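Local structure of Lmo0651 protein (Listeria monocytogenes serovar 1/2a, 6EP3) at residues B[136-141]-B[151-156]; B[128-133]-B[159-164]. The protein is a GntR-family transcription factor that controls expression of the Listeria monocytogenes Agr system, probably by binding specific DNA sequences near the genes it regulates, and mediates virulence. All blocks are in the same frame, centred on the assembly; numbering follows the deposited sequence.

Interaction 1 of 2, residues B[136-141]-B[151-156]; sequences FILCLI and RIVKQI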
loop_
_atom_site.group_PDB
_atom_site.type_symbol
_atom_site.label_atom_id
_atom_site.label_comp_id
_atom_site.label_asym_id
_atom_site.label_seq_id
_atom_site.Cartn_x
_atom_site.Cartn_y
_atom_site.Cartn_z
ATOM N N PHE B 136 6.963 -0.489 -16.883
ATOM C CA PHE B 136 8.053 0.481 -16.968
ATOM C C PHE B 136 8.121 1.333 -15.698
ATOM O O PHE B 136 9.201 1.544 -15.116
ATOM C CB PHE B 136 7.861 1.356 -18.209
ATOM C CG PHE B 136 8.896 2.430 -18.366
ATOM C CD1 PHE B 136 10.090 2.167 -19.016
ATOM C CD2 PHE B 136 8.676 3.703 -17.868
ATOM C CE1 PHE B 136 11.047 3.155 -19.164
ATOM C CE2 PHE B 136 9.634 4.697 -18.007
ATOM C CZ PHE B 136 10.819 4.422 -18.655
ATOM N N ILE B 137 6.968 1.833 -15.252
ATOM C CA ILE B 137 6.945 2.602 -14.006
ATOM C C ILE B 137 7.403 1.741 -12.829
ATOM O O ILE B 137 8.147 2.200 -11.950
ATOM C CB ILE B 137 5.545 3.198 -13.775
ATOM C CG1 ILE B 137 5.234 4.235 -14.859
ATOM C CG2 ILE B 137 5.447 3.815 -12.390
ATOM C CD1 ILE B 137 3.814 4.768 -14.813
ATOM N N LEU B 138 6.993 0.471 -12.812
ATOM C CA LEU B 138 7.369 -0.424 -11.719
ATOM C C LEU B 138 8.866 -0.684 -11.707
ATOM O O LEU B 138 9.465 -0.829 -10.641
ATOM C CB LEU B 138 6.619 -1.751 -11.834
ATOM C CG LEU B 138 5.134 -1.788 -11.470
ATOM C CD1 LEU B 138 4.562 -3.172 -11.742
ATOM C CD2 LEU B 138 4.919 -1.388 -10.025
ATOM N N CYS B 139 9.480 -0.769 -12.885
ATOM C CA CYS B 139 10.927 -0.934 -12.967
ATOM C C CYS B 139 11.641 0.293 -12.409
ATOM O O CYS B 139 12.612 0.185 -11.635
ATOM C CB CYS B 139 11.320 -1.198 -14.424
ATOM S SG CYS B 139 13.011 -1.682 -14.650
ATOM N N LEU B 140 11.168 1.479 -12.799
ATOM C CA LEU B 140 11.689 2.707 -12.204
ATOM C C LEU B 140 11.613 2.657 -10.681
ATOM O O LEU B 140 12.577 2.999 -9.987
ATOM C CB LEU B 140 10.904 3.914 -12.718
ATOM C CG LEU B 140 11.228 4.389 -14.128
ATOM C CD1 LEU B 140 10.415 5.630 -14.444
ATOM C CD2 LEU B 140 12.713 4.668 -14.254
ATOM N N ILE B 141 10.480 2.200 -10.150
ATOM C CA ILE B 141 10.301 2.175 -8.698
ATOM C C ILE B 141 11.180 1.105 -8.061
ATOM O O ILE B 141 11.736 1.303 -6.974
ATOM C CB ILE B 141 8.818 1.975 -8.347
ATOM C CG1 ILE B 141 8.011 3.163 -8.856
ATOM C CG2 ILE B 141 8.640 1.806 -6.841
ATOM C CD1 ILE B 141 6.570 3.125 -8.474
ATOM N N ARG B 151 4.994 -3.582 -4.435
ATOM C CA ARG B 151 3.686 -4.204 -4.226
ATOM C C ARG B 151 2.590 -3.156 -4.061
ATOM O O ARG B 151 1.468 -3.331 -4.557
ATOM C CB ARG B 151 3.718 -5.118 -3.001
ATOM C CG ARG B 151 4.638 -6.323 -3.114
ATOM C CD ARG B 151 4.540 -7.188 -1.860
ATOM N NE ARG B 151 5.637 -6.948 -0.925
ATOM C CZ ARG B 151 6.826 -7.535 -0.985
ATOM N NH1 ARG B 151 7.087 -8.411 -1.943
ATOM N NH2 ARG B 151 7.754 -7.246 -0.082
ATOM N N ILE B 152 2.891 -2.068 -3.351
ATOM C CA ILE B 152 1.916 -0.990 -3.191
ATOM C C ILE B 152 1.519 -0.430 -4.552
ATOM O O ILE B 152 0.329 -0.269 -4.864
ATOM C CB ILE B 152 2.484 0.107 -2.274
ATOM C CG1 ILE B 152 2.512 -0.366 -0.819
ATOM C CG2 ILE B 152 1.700 1.404 -2.423
ATOM C CD1 ILE B 152 3.444 0.448 0.057
ATOM N N VAL B 153 2.513 -0.135 -5.390
ATOM C CA VAL B 153 2.198 0.446 -6.689
ATOM C C VAL B 153 1.521 -0.573 -7.596
ATOM O O VAL B 153 0.700 -0.206 -8.441
ATOM C CB VAL B 153 3.466 1.035 -7.323
ATOM C CG1 VAL B 153 3.144 1.683 -8.656
ATOM C CG2 VAL B 153 4.067 2.057 -6.372
ATOM N N LYS B 154 1.808 -1.865 -7.416
ATOM C CA LYS B 154 1.074 -2.884 -8.162
ATOM C C LYS B 154 -0.402 -2.875 -7.787
ATOM O O LYS B 154 -1.276 -2.994 -8.656
ATOM C CB LYS B 154 1.676 -4.265 -7.911
ATOM C CG LYS B 154 2.902 -4.591 -8.754
ATOM C CD LYS B 154 3.401 -6.001 -8.462
ATOM C CE LYS B 154 4.541 -6.397 -9.389
ATOM N NZ LYS B 154 5.080 -7.754 -9.077
ATOM N N GLN B 155 -0.694 -2.734 -6.492
ATOM C CA GLN B 155 -2.086 -2.651 -6.055
ATOM C C GLN B 155 -2.764 -1.414 -6.638
ATOM O O GLN B 155 -3.927 -1.464 -7.069
ATOM C CB GLN B 155 -2.150 -2.622 -4.527
ATOM C CG GLN B 155 -2.337 -3.988 -3.900
ATOM C CD GLN B 155 -3.662 -4.625 -4.254
ATOM O OE1 GLN B 155 -3.745 -5.838 -4.441
ATOM N NE2 GLN B 155 -4.708 -3.811 -4.351
ATOM N N ILE B 156 -2.042 -0.291 -6.658
ATOM C CA ILE B 156 -2.570 0.929 -7.269
ATOM C C ILE B 156 -2.879 0.705 -8.746
ATOM O O ILE B 156 -3.920 1.143 -9.254
ATOM C CB ILE B 156 -1.583 2.092 -7.086
ATOM C CG1 ILE B 156 -1.556 2.560 -5.633
ATOM C CG2 ILE B 156 -1.936 3.235 -8.027
ATOM C CD1 ILE B 156 -0.594 3.697 -5.412
#

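Interaction 2 of 2, residues B[128-133]-B[159-164]; sequences NYFDAH and QMVHFS. With EDO (1,2-ethanediol), chain L.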
loop_
_atom_site.group_PDB
_atom_site.type_symbol
_atom_site.label_atom_id
_atom_site.label_comp_id
_atom_site.label_asym_id
_atom_site.label_seq_id
_atom_site.Cartn_x
_atom_site.Cartn_y
_atom_site.Cartn_z
ATOM N N ASN B 128 -2.445 -4.409 -23.234
ATOM C CA ASN B 128 -1.045 -4.750 -23.045
ATOM C C ASN B 128 -0.168 -3.506 -23.012
ATOM O O ASN B 128 0.829 -3.482 -22.289
ATOM C CB ASN B 128 -0.591 -5.713 -24.135
ATOM C CG ASN B 128 -1.027 -7.134 -23.859
ATOM O OD1 ASN B 128 -0.958 -7.603 -22.723
ATOM N ND2 ASN B 128 -1.470 -7.834 -24.898
ATOM N N TYR B 129 -0.539 -2.452 -23.746
ATOM C CA TYR B 129 0.218 -1.207 -23.667
ATOM C C TYR B 129 0.086 -0.561 -22.294
ATOM O O TYR B 129 1.069 -0.046 -21.749
ATOM C CB TYR B 129 -0.231 -0.236 -24.760
ATOM C CG TYR B 129 0.485 1.091 -24.683
ATOM C CD1 TYR B 129 1.755 1.253 -25.220
ATOM C CD2 TYR B 129 -0.105 2.178 -24.054
ATOM C CE1 TYR B 129 2.413 2.466 -25.138
ATOM C CE2 TYR B 129 0.545 3.391 -23.962
ATOM C CZ TYR B 129 1.801 3.531 -24.502
ATOM O OH TYR B 129 2.439 4.746 -24.409
ATOM N N PHE B 130 -1.127 -0.547 -21.737
ATOM C CA PHE B 130 -1.326 -0.051 -20.377
ATOM C C PHE B 130 -0.482 -0.844 -19.384
ATOM O O PHE B 130 0.225 -0.268 -18.544
ATOM C CB PHE B 130 -2.811 -0.134 -20.015
ATOM C CG PHE B 130 -3.266 0.889 -19.002
ATOM C CD1 PHE B 130 -2.767 2.182 -19.016
ATOM C CD2 PHE B 130 -4.218 0.556 -18.051
ATOM C CE1 PHE B 130 -3.199 3.120 -18.086
ATOM C CE2 PHE B 130 -4.654 1.487 -17.119
ATOM C CZ PHE B 130 -4.144 2.770 -17.137
ATOM N N ASP B 131 -0.531 -2.177 -19.484
ATOM C CA ASP B 131 0.261 -3.021 -18.594
ATOM C C ASP B 131 1.754 -2.752 -18.751
ATOM O O ASP B 131 2.493 -2.724 -17.763
ATOM C CB ASP B 131 -0.039 -4.494 -18.868
ATOM C CG ASP B 131 -1.434 -4.896 -18.445
ATOM O OD1 ASP B 131 -2.091 -4.118 -17.719
ATOM O OD2 ASP B 131 -1.880 -5.989 -18.857
ATOM N N ALA B 132 2.216 -2.538 -19.987
ATOM C CA ALA B 132 3.639 -2.316 -20.230
ATOM C C ALA B 132 4.094 -0.962 -19.697
ATOM O O ALA B 132 5.197 -0.838 -19.153
ATOM C CB ALA B 132 3.926 -2.436 -21.732
ATOM N N HIS B 133 3.262 0.068 -19.864
ATOM C CA HIS B 133 3.515 1.361 -19.240
ATOM C C HIS B 133 3.637 1.218 -17.726
ATOM O O HIS B 133 4.557 1.772 -17.101
ATOM C CB HIS B 133 2.382 2.315 -19.631
ATOM C CG HIS B 133 2.438 3.653 -18.965
ATOM N ND1 HIS B 133 3.565 4.446 -18.971
ATOM C CD2 HIS B 133 1.493 4.345 -18.285
ATOM C CE1 HIS B 133 3.314 5.567 -18.319
ATOM N NE2 HIS B 133 2.065 5.529 -17.890
ATOM N N GLN B 159 -6.030 -1.284 -9.167
ATOM C CA GLN B 159 -7.223 -0.478 -8.945
ATOM C C GLN B 159 -7.495 0.443 -10.129
ATOM O O GLN B 159 -8.645 0.596 -10.555
ATOM C CB GLN B 159 -7.079 0.322 -7.648
ATOM C CG GLN B 159 -7.140 -0.532 -6.384
ATOM C CD GLN B 159 -8.266 -0.123 -5.450
ATOM O OE1 GLN B 159 -9.220 0.536 -5.862
ATOM N NE2 GLN B 159 -8.157 -0.513 -4.184
ATOM N N MET B 160 -6.449 1.044 -10.695
ATOM C CA MET B 160 -6.645 1.913 -11.853
ATOM C C MET B 160 -7.195 1.130 -13.039
ATOM O O MET B 160 -8.221 1.506 -13.623
ATOM C CB MET B 160 -5.341 2.619 -12.222
ATOM C CG MET B 160 -5.144 3.915 -11.472
ATOM S SD MET B 160 -3.727 4.849 -12.053
ATOM C CE MET B 160 -2.470 3.617 -11.865
ATOM N N VAL B 161 -6.553 0.006 -13.368
ATOM C CA VAL B 161 -6.969 -0.813 -14.501
ATOM C C VAL B 161 -8.426 -1.231 -14.356
ATOM O O VAL B 161 -9.183 -1.251 -15.337
ATOM C CB VAL B 161 -6.040 -2.036 -14.633
ATOM C CG1 VAL B 161 -6.716 -3.156 -15.412
ATOM C CG2 VAL B 161 -4.727 -1.642 -15.293
ATOM N N HIS B 162 -8.846 -1.580 -13.140
ATOM C CA HIS B 162 -10.177 -2.153 -12.998
ATOM C C HIS B 162 -11.266 -1.139 -12.673
ATOM O O HIS B 162 -12.445 -1.452 -12.872
ATOM C CB HIS B 162 -10.160 -3.252 -11.936
ATOM C CG HIS B 162 -9.514 -4.517 -12.406
ATOM N ND1 HIS B 162 -10.143 -5.403 -13.253
ATOM C CD2 HIS B 162 -8.284 -5.030 -12.171
ATOM C CE1 HIS B 162 -9.334 -6.417 -13.505
ATOM N NE2 HIS B 162 -8.199 -6.214 -12.859
ATOM N N PHE B 163 -10.925 0.070 -12.216
ATOM C CA PHE B 163 -11.961 1.000 -11.785
ATOM C C PHE B 163 -11.810 2.411 -12.345
ATOM O O PHE B 163 -12.507 3.317 -11.872
ATOM C CB PHE B 163 -12.010 1.078 -10.254
ATOM C CG PHE B 163 -12.257 -0.245 -9.585
ATOM C CD1 PHE B 163 -11.228 -0.915 -8.945
ATOM C CD2 PHE B 163 -13.520 -0.809 -9.579
ATOM C CE1 PHE B 163 -11.453 -2.131 -8.322
ATOM C CE2 PHE B 163 -13.750 -2.025 -8.960
ATOM C CZ PHE B 163 -12.714 -2.686 -8.331
ATOM N N SER B 164 -10.944 2.632 -13.334
ATOM C CA SER B 164 -10.839 3.937 -13.964
ATOM C C SER B 164 -10.944 3.768 -15.472
ATOM O O SER B 164 -10.788 2.669 -16.008
ATOM C CB SER B 164 -9.524 4.646 -13.617
ATOM O OG SER B 164 -8.466 4.156 -14.421
HETATM C C1 EDO L . 0.288 6.163 -15.147
HETATM O O1 EDO L . 0.004 6.842 -16.375
HETATM C C2 EDO L . -1.024 5.702 -14.526
HETATM O O2 EDO L . -1.704 4.847 -15.452
#

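Interaction 1 of 2, residues B[136-141]-B[151-156]
Leu138 and Ile141 meet Val153 and Lys154 in an apolar contact between two nearly antiparallel neighbours of an all-helical FCD domain, helix 126-142 and helix 147-163, which form a helical hairpin. The short segments run at 160° to each other, their axes 10.3 Å apart at closest approach, and no hydrogen bond crosses between them, so side-chain packing alone joins this part of the pair. Val153 is the hub. Leu138 passes alongside it in the opposite direction, laying CD2 3.8 Å from Val153 CG1. The other methyl of Leu138 is spent on the lysine: CD1 lies 3.7 Å from Lys154 CG, and the two side chains cross at about a right angle. The chain of Lys154 stays extended beyond CG, which brings CE within 4.0 Å of Leu138 CD1 and gives the leucine a hydrocarbon wall where the contact opens to solvent at Lys154. On the buried side, Phe90 of helix 77-101 packs on Val153 and Val91 on Ile141, tying the hairpin to a third helix. Elsewhere on helix 147-163, Ile152 packs on Ile152 of the second subunit. Ile141 holds CG1 anti to its carbonyl carbon (chi1 -63°), and the extended run on to CD1 carries that methyl onto Val153. These two side chains meet tip to tip, with Ile141 CD1 only 3.4 Å from Val153 CG2, tighter than ordinary van der Waals contact, and 3.7 Å from Val153 CG1.

Interaction 2 of 2, residues B[128-133]-B[159-164]
Phe130 and Val161 carry this contact, with Asp131 adding a little at its margin. The phenyl ring and the valine run alongside each other, pointing opposite ways, and a single methyl does the touching: Val161 CG2 sits 3.6 Å from Phe130 CD2 and equally close to CE2, approaching the ring obliquely. With CG anti to the backbone N (chi1 -152°), Phe130 reaches from helix 126-142 toward helix 147-163. The carboxylate of Asp131 only grazes the same methyl, OD1 being 4.4 Å from Val161 CG2. No hydrogen bond links the two segments.

Another part of the Phe130 rim, CE1 and CZ, lies beside a bound 1,2-ethanediol, probably from the crystallisation liquor, whose O2 is 3.5 Å from Phe130 CE1, also oblique to the ring. Its other hydroxyl, O1, lies in the plane of the His133 ring at the edge and hydrogen-bonds NE2 at 2.9 Å. Met160, its chain bent at chi3, closes in with CE 3.7 Å from the diol's C2. His133, His134 and Tyr80 thus grip the diol while Phe130 and Met160 pack beside it.

Near the end of helix 147-163, Ser164 turns back on Met160 O: its OG donates at 2.8 Å from above the carbonyl plane, while its backbone N bonds the same oxygen from the opposite face.

The diol site is consistent with the ligand pocket inside the helical bundle of FCD-domain regulators; in many relatives histidines in this pocket hold a metal ion, whereas here the histidines bind the diol.

In the fold
Interactions 1 and 2 are two levels of one antiparallel pairing of helix 126-142 with helix 147-163, their centres about 12 Å apart. Interaction 1 falls within the chain between the two segments of interaction 2 and lies nearer the turn of the hairpin. Helix 77-101 packs against both levels, through Phe90 and Val91 at 136-141/151-156 and through Tyr80 at 128-133/159-164. Both contacts have a 1,2-ethanediol beside them, at Lys154 in interaction 1; the one between the helices at interaction 2 is held by His133, His134 and Tyr80. Helix 147-163 touches both the second subunit, at Ile152, and helix 8-21 of the GntR region, through His162 and Phe163 at its C-terminal end.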